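Local coordinates for protein F2 like fibronectin-binding protein (Streptococcus pneumoniae, PDB 5A0N) that probably anchors the pneumococcus to host tissue as a surface adhesin, through a thioester domain of the kind that binds host molecules covalently, at residues G17-S30 and F63-L77. Numbering follows the deposited sequence.
Sequences GKYYSLGQIEKLYS and FPSFTDEKPKGIYTL
Tyr20 packs against Pro71, Ile74 and Phe66, all on the same side of its ring plane. Pro71 lies over one face of its ring, with CB 3.6 Å from the ring centroid and close to the normal, a CH-pi contact. Ile74 runs alongside and brings CG1 to the ring. From another direction comes Phe66, its CE1 3.4 Å from Tyr20 CD2, with the two ring planes inclined by 31°. Phe66 CG stands anti to the backbone N (chi1 -166°), which swings the ring toward Tyr20 and Leu22. Leu22 CD2 also touches it, and His47 meets it edge-to-face.

On one side of this cluster, Tyr19 and Tyr75 form a single antiparallel bridge. It is a hydrogen-bonded pair: Tyr19 N to Tyr75 O is 2.8 Å and Tyr75 N to Tyr19 O is 2.9 Å. The bridge links strand 19-21, which also pairs with strand 41-43, to strand 75-78, which also pairs with strand 193-200. Beyond it, Tyr19 CE1 rests on Leu77 CB.

On the other side, Asp68 grips Ser30 with both carboxylate oxygens. Asp68 OD2 takes the Ser30 OG hydroxyl on its syn lone pair at 2.7 Å. Asp68 OD1 takes Ser30 N at 2.8 Å, also from the syn side but 34° out of the carboxylate plane. Next to this, Thr67 OG1 donates to Lys27 O at 2.8 Å, and Asp68 N bonds to Leu28 O.

Between the bridge and this clasp, the polar links run through water. One water joins Leu22 O and Lys27 O to Phe66 N; another links Gln24 N and Glu26 OE2 to Pro64 O. The contact thus has direct polar bonds near both ends of 17-30, with apolar packing and waters between; the waters link backbone groups not bonded directly, such as Leu22 O and Phe66 N.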
loop_
_atom_site.group_PDB
_atom_site.type_symbol
_atom_site.label_atom_id
_atom_site.label_comp_id
_atom_site.label_asym_id
_atom_site.label_seq_id
_atom_site.Cartn_x
_atom_site.Cartn_y
_atom_site.Cartn_z
ATOM N N GLY A 17 0.938 4.161 -20.808
ATOM C CA GLY A 17 1.431 3.188 -19.847
ATOM C C GLY A 17 2.039 3.770 -18.580
ATOM O O GLY A 17 2.590 3.012 -17.788
ATOM N N LYS A 18 1.919 5.092 -18.384
ATOM C CA LYS A 18 2.483 5.740 -17.204
ATOM C C LYS A 18 1.401 6.199 -16.232
ATOM O O LYS A 18 0.310 6.603 -16.623
ATOM C CB LYS A 18 3.369 6.944 -17.582
ATOM C CG LYS A 18 4.500 6.632 -18.556
ATOM C CD LYS A 18 5.439 5.546 -18.017
ATOM C CE LYS A 18 6.614 5.271 -18.919
ATOM N NZ LYS A 18 7.574 6.354 -18.747
ATOM N N TYR A 19 1.746 6.108 -14.952
ATOM C CA TYR A 19 0.833 6.356 -13.845
ATOM C C TYR A 19 1.509 7.211 -12.785
ATOM O O TYR A 19 2.741 7.139 -12.615
ATOM C CB TYR A 19 0.384 5.014 -13.220
ATOM C CG TYR A 19 -0.353 4.123 -14.209
ATOM C CD1 TYR A 19 0.348 3.299 -15.076
ATOM C CD2 TYR A 19 -1.742 4.143 -14.321
ATOM C CE1 TYR A 19 -0.279 2.538 -16.031
ATOM C CE2 TYR A 19 -2.406 3.350 -15.247
ATOM C CZ TYR A 19 -1.666 2.571 -16.120
ATOM O OH TYR A 19 -2.378 1.862 -17.058
ATOM N N TYR A 20 0.697 7.981 -12.061
ATOM C CA TYR A 20 1.129 8.820 -10.956
ATOM C C TYR A 20 0.433 8.320 -9.693
ATOM O O TYR A 20 -0.544 7.574 -9.771
ATOM C CB TYR A 20 0.759 10.290 -11.166
ATOM C CG TYR A 20 1.157 10.906 -12.485
ATOM C CD1 TYR A 20 2.328 10.554 -13.164
ATOM C CD2 TYR A 20 0.368 11.880 -13.048
ATOM C CE1 TYR A 20 2.707 11.195 -14.327
ATOM C CE2 TYR A 20 0.712 12.513 -14.206
ATOM C CZ TYR A 20 1.891 12.183 -14.862
ATOM O OH TYR A 20 2.242 12.808 -16.024
ATOM N N SER A 21 0.920 8.755 -8.528
ATOM C CA SER A 21 0.217 8.471 -7.285
ATOM C C SER A 21 -0.017 9.743 -6.478
ATOM O O SER A 21 0.812 10.677 -6.443
ATOM C CB SER A 21 0.973 7.467 -6.434
ATOM O OG SER A 21 0.338 7.215 -5.201
ATOM N N LEU A 22 -1.154 9.764 -5.787
ATOM C CA LEU A 22 -1.517 10.850 -4.898
ATOM C C LEU A 22 -0.721 10.819 -3.603
ATOM O O LEU A 22 -0.743 11.801 -2.832
ATOM C CB LEU A 22 -3.014 10.828 -4.599
ATOM C CG LEU A 22 -3.926 10.871 -5.825
ATOM C CD1 LEU A 22 -5.380 10.969 -5.408
ATOM C CD2 LEU A 22 -3.574 12.017 -6.794
ATOM N N GLY A 23 -0.005 9.729 -3.332
ATOM C CA GLY A 23 0.850 9.668 -2.178
ATOM C C GLY A 23 0.217 9.103 -0.946
ATOM O O GLY A 23 -0.962 8.730 -0.948
ATOM N N GLN A 24 1.007 9.054 0.119
ATOM C CA GLN A 24 0.536 8.583 1.419
ATOM C C GLN A 24 -0.037 9.808 2.157
ATOM O O GLN A 24 -1.221 10.124 1.961
ATOM C CB GLN A 24 1.622 7.823 2.174
ATOM C CG GLN A 24 1.038 7.154 3.404
ATOM C CD GLN A 24 2.026 6.494 4.325
ATOM O OE1 GLN A 24 3.226 6.736 4.258
ATOM N NE2 GLN A 24 1.501 5.606 5.184
ATOM N N ILE A 25 0.751 10.524 2.958
ATOM C CA ILE A 25 0.264 11.788 3.514
ATOM C C ILE A 25 0.888 12.894 2.667
ATOM O O ILE A 25 2.105 13.110 2.700
ATOM C CB ILE A 25 0.593 11.999 4.995
ATOM C CG1 ILE A 25 0.013 10.876 5.828
ATOM C CG2 ILE A 25 0.045 13.349 5.484
ATOM C CD1 ILE A 25 0.303 10.971 7.317
ATOM N N GLU A 26 0.062 13.502 1.800
ATOM C CA GLU A 26 0.560 14.524 0.867
ATOM C C GLU A 26 -0.542 15.540 0.635
ATOM O O GLU A 26 -1.730 15.248 0.700
ATOM C CB GLU A 26 0.973 13.960 -0.484
ATOM C CG GLU A 26 2.083 12.917 -0.482
ATOM C CD GLU A 26 3.448 13.427 -0.140
ATOM O OE1 GLU A 26 3.664 14.656 -0.098
ATOM O OE2 GLU A 26 4.349 12.594 0.047
ATOM N N LYS A 27 -0.124 16.743 0.288
ATOM C CA LYS A 27 -1.032 17.752 -0.242
ATOM C C LYS A 27 -1.399 17.424 -1.677
ATOM O O LYS A 27 -0.530 17.048 -2.479
ATOM C CB LYS A 27 -0.348 19.106 -0.202
ATOM C CG LYS A 27 0.041 19.604 1.164
ATOM C CD LYS A 27 0.725 20.954 1.086
ATOM C CE LYS A 27 1.143 21.497 2.426
ATOM N NZ LYS A 27 1.805 22.826 2.249
ATOM N N LEU A 28 -2.676 17.567 -2.018
ATOM C CA LEU A 28 -3.065 17.630 -3.429
ATOM C C LEU A 28 -2.781 19.011 -4.005
ATOM O O LEU A 28 -2.451 19.126 -5.181
ATOM C CB LEU A 28 -4.515 17.227 -3.681
ATOM C CG LEU A 28 -4.734 15.730 -3.930
ATOM C CD1 LEU A 28 -4.323 14.918 -2.712
ATOM C CD2 LEU A 28 -6.190 15.463 -4.313
ATOM N N TYR A 29 -2.900 20.044 -3.162
ATOM C CA TYR A 29 -2.626 21.431 -3.576
ATOM C C TYR A 29 -1.797 22.054 -2.467
ATOM O O TYR A 29 -2.090 21.882 -1.270
ATOM C CB TYR A 29 -3.949 22.192 -3.847
ATOM C CG TYR A 29 -4.714 21.540 -4.941
ATOM C CD1 TYR A 29 -4.372 21.714 -6.266
ATOM C CD2 TYR A 29 -5.709 20.610 -4.639
ATOM C CE1 TYR A 29 -5.024 21.023 -7.266
ATOM C CE2 TYR A 29 -6.359 19.919 -5.636
ATOM C CZ TYR A 29 -6.029 20.137 -6.955
ATOM O OH TYR A 29 -6.693 19.452 -7.943
ATOM N N SER A 30 -0.749 22.767 -2.867
ATOM C CA SER A 30 0.299 23.182 -1.946
ATOM C C SER A 30 -0.125 24.184 -0.874
ATOM O O SER A 30 0.554 24.286 0.147
ATOM C CB SER A 30 1.505 23.722 -2.687
ATOM O OG SER A 30 1.150 24.803 -3.545
ATOM N N PHE A 63 9.053 8.665 -1.862
ATOM C CA PHE A 63 7.612 8.406 -1.953
ATOM C C PHE A 63 7.016 9.297 -3.027
ATOM O O PHE A 63 7.418 10.459 -3.173
ATOM C CB PHE A 63 6.914 8.705 -0.625
ATOM C CG PHE A 63 7.099 7.676 0.466
ATOM C CD1 PHE A 63 8.189 6.797 0.525
ATOM C CD2 PHE A 63 6.170 7.605 1.479
ATOM C CE1 PHE A 63 8.310 5.922 1.573
ATOM C CE2 PHE A 63 6.295 6.744 2.515
ATOM C CZ PHE A 63 7.383 5.917 2.573
ATOM N N PRO A 64 6.028 8.779 -3.745
ATOM C CA PRO A 64 5.423 9.558 -4.837
ATOM C C PRO A 64 4.396 10.561 -4.355
ATOM O O PRO A 64 3.815 10.424 -3.278
ATOM C CB PRO A 64 4.773 8.477 -5.703
ATOM C CG PRO A 64 4.342 7.465 -4.665
ATOM C CD PRO A 64 5.466 7.426 -3.668
ATOM N N SER A 65 4.159 11.569 -5.195
ATOM C CA SER A 65 3.153 12.574 -4.867
ATOM C C SER A 65 2.704 13.262 -6.154
ATOM O O SER A 65 3.240 13.027 -7.228
ATOM C CB SER A 65 3.733 13.604 -3.886
ATOM O OG SER A 65 4.853 14.295 -4.445
ATOM N N PHE A 66 1.674 14.083 -5.996
ATOM C CA PHE A 66 1.028 14.755 -7.129
ATOM C C PHE A 66 0.561 16.140 -6.697
ATOM O O PHE A 66 -0.510 16.610 -7.112
ATOM C CB PHE A 66 -0.118 13.898 -7.660
ATOM C CG PHE A 66 -0.650 14.311 -9.019
ATOM C CD1 PHE A 66 0.190 14.406 -10.113
ATOM C CD2 PHE A 66 -1.991 14.570 -9.206
ATOM C CE1 PHE A 66 -0.286 14.759 -11.366
ATOM C CE2 PHE A 66 -2.490 14.916 -10.469
ATOM C CZ PHE A 66 -1.621 15.014 -11.540
ATOM N N THR A 67 1.358 16.821 -5.898
ATOM C CA THR A 67 0.963 18.134 -5.416
ATOM C C THR A 67 0.906 19.156 -6.566
ATOM O O THR A 67 1.818 19.205 -7.380
ATOM C CB THR A 67 1.947 18.593 -4.331
ATOM O OG1 THR A 67 2.043 17.583 -3.308
ATOM C CG2 THR A 67 1.518 19.915 -3.731
ATOM N N ASP A 68 -0.174 19.938 -6.612
ATOM C CA ASP A 68 -0.357 20.928 -7.664
ATOM C C ASP A 68 -0.297 20.274 -9.041
ATOM O O ASP A 68 0.070 20.907 -10.039
ATOM C CB ASP A 68 0.650 22.092 -7.564
ATOM C CG ASP A 68 0.502 22.895 -6.296
ATOM O OD1 ASP A 68 -0.596 22.854 -5.681
ATOM O OD2 ASP A 68 1.480 23.611 -5.922
ATOM N N GLU A 69 -0.726 19.018 -9.113
ATOM C CA GLU A 69 -0.705 18.253 -10.372
ATOM C C GLU A 69 0.671 18.141 -10.999
ATOM O O GLU A 69 0.801 17.953 -12.213
ATOM C CB GLU A 69 -1.768 18.767 -11.344
ATOM C CG GLU A 69 -3.146 18.788 -10.714
ATOM C CD GLU A 69 -4.281 18.540 -11.661
ATOM O OE1 GLU A 69 -4.610 17.358 -11.949
ATOM O OE2 GLU A 69 -4.826 19.542 -12.102
ATOM N N LYS A 70 1.704 18.140 -10.170
ATOM C CA LYS A 70 3.083 17.948 -10.645
ATOM C C LYS A 70 3.506 16.571 -10.124
ATOM O O LYS A 70 3.661 16.362 -8.929
ATOM C CB LYS A 70 4.024 19.032 -10.093
ATOM C CG LYS A 70 3.633 20.480 -10.357
ATOM C CD LYS A 70 3.523 20.814 -11.827
ATOM C CE LYS A 70 2.983 22.240 -12.109
ATOM N NZ LYS A 70 1.458 22.284 -12.116
ATOM N N PRO A 71 3.705 15.609 -11.018
ATOM C CA PRO A 71 4.037 14.266 -10.515
ATOM C C PRO A 71 5.463 14.206 -9.991
ATOM O O PRO A 71 6.376 14.742 -10.583
ATOM C CB PRO A 71 3.892 13.383 -11.757
ATOM C CG PRO A 71 4.156 14.314 -12.911
ATOM C CD PRO A 71 3.600 15.647 -12.483
ATOM N N LYS A 72 5.622 13.504 -8.873
ATOM C CA LYS A 72 6.939 13.035 -8.406
ATOM C C LYS A 72 6.740 11.548 -8.244
ATOM O O LYS A 72 5.956 11.106 -7.412
ATOM C CB LYS A 72 7.361 13.709 -7.088
ATOM C CG LYS A 72 7.718 15.204 -7.249
ATOM C CD LYS A 72 9.067 15.367 -7.956
ATOM C CE LYS A 72 9.540 16.808 -8.070
ATOM N NZ LYS A 72 10.653 16.919 -9.073
ATOM N N GLY A 73 7.466 10.776 -9.048
ATOM C CA GLY A 73 7.316 9.317 -9.075
ATOM C C GLY A 73 6.350 8.903 -10.136
ATOM O O GLY A 73 5.138 9.087 -9.985
ATOM N N ILE A 74 6.886 8.317 -11.202
ATOM C CA ILE A 74 6.103 7.928 -12.351
ATOM C C ILE A 74 6.311 6.431 -12.532
ATOM O O ILE A 74 7.437 5.934 -12.407
ATOM C CB ILE A 74 6.537 8.730 -13.595
ATOM C CG1 ILE A 74 6.365 10.237 -13.343
ATOM C CG2 ILE A 74 5.716 8.301 -14.806
ATOM C CD1 ILE A 74 6.857 11.119 -14.460
ATOM N N TYR A 75 5.214 5.730 -12.786
ATOM C CA TYR A 75 5.174 4.270 -12.736
ATOM C C TYR A 75 4.650 3.649 -14.003
ATOM O O TYR A 75 3.849 4.229 -14.720
ATOM C CB TYR A 75 4.278 3.822 -11.569
ATOM C CG TYR A 75 4.775 4.212 -10.221
ATOM C CD1 TYR A 75 4.507 5.455 -9.675
ATOM C CD2 TYR A 75 5.574 3.363 -9.479
ATOM C CE1 TYR A 75 5.027 5.818 -8.450
ATOM C CE2 TYR A 75 6.073 3.712 -8.242
ATOM C CZ TYR A 75 5.814 4.969 -7.734
ATOM O OH TYR A 75 6.294 5.366 -6.526
ATOM N N THR A 76 5.099 2.411 -14.257
ATOM C CA THR A 76 4.461 1.507 -15.199
ATOM C C THR A 76 3.770 0.386 -14.427
ATOM O O THR A 76 4.059 0.147 -13.264
ATOM C CB THR A 76 5.440 0.925 -16.244
ATOM O OG1 THR A 76 6.501 0.277 -15.561
ATOM C CG2 THR A 76 6.015 2.003 -17.137
ATOM N N LEU A 77 2.834 -0.263 -15.090
ATOM C CA LEU A 77 1.968 -1.268 -14.476
ATOM C C LEU A 77 2.284 -2.675 -14.958
ATOM O O LEU A 77 2.372 -2.914 -16.160
ATOM C CB LEU A 77 0.502 -0.934 -14.810
ATOM C CG LEU A 77 -0.567 -1.953 -14.445
ATOM C CD1 LEU A 77 -0.655 -2.212 -12.963
ATOM C CD2 LEU A 77 -1.908 -1.492 -14.950
HETATM O O HOH W 1 2.194 0.342 -17.875
HETATM O O HOH W 2 3.168 10.474 -8.763
HETATM O O HOH W 3 -0.168 14.396 -3.849
HETATM O O HOH W 4 3.689 9.934 -0.507
HETATM O O HOH W 5 -3.094 17.318 -7.246
HETATM O O HOH W 6 -6.621 20.415 -10.309
#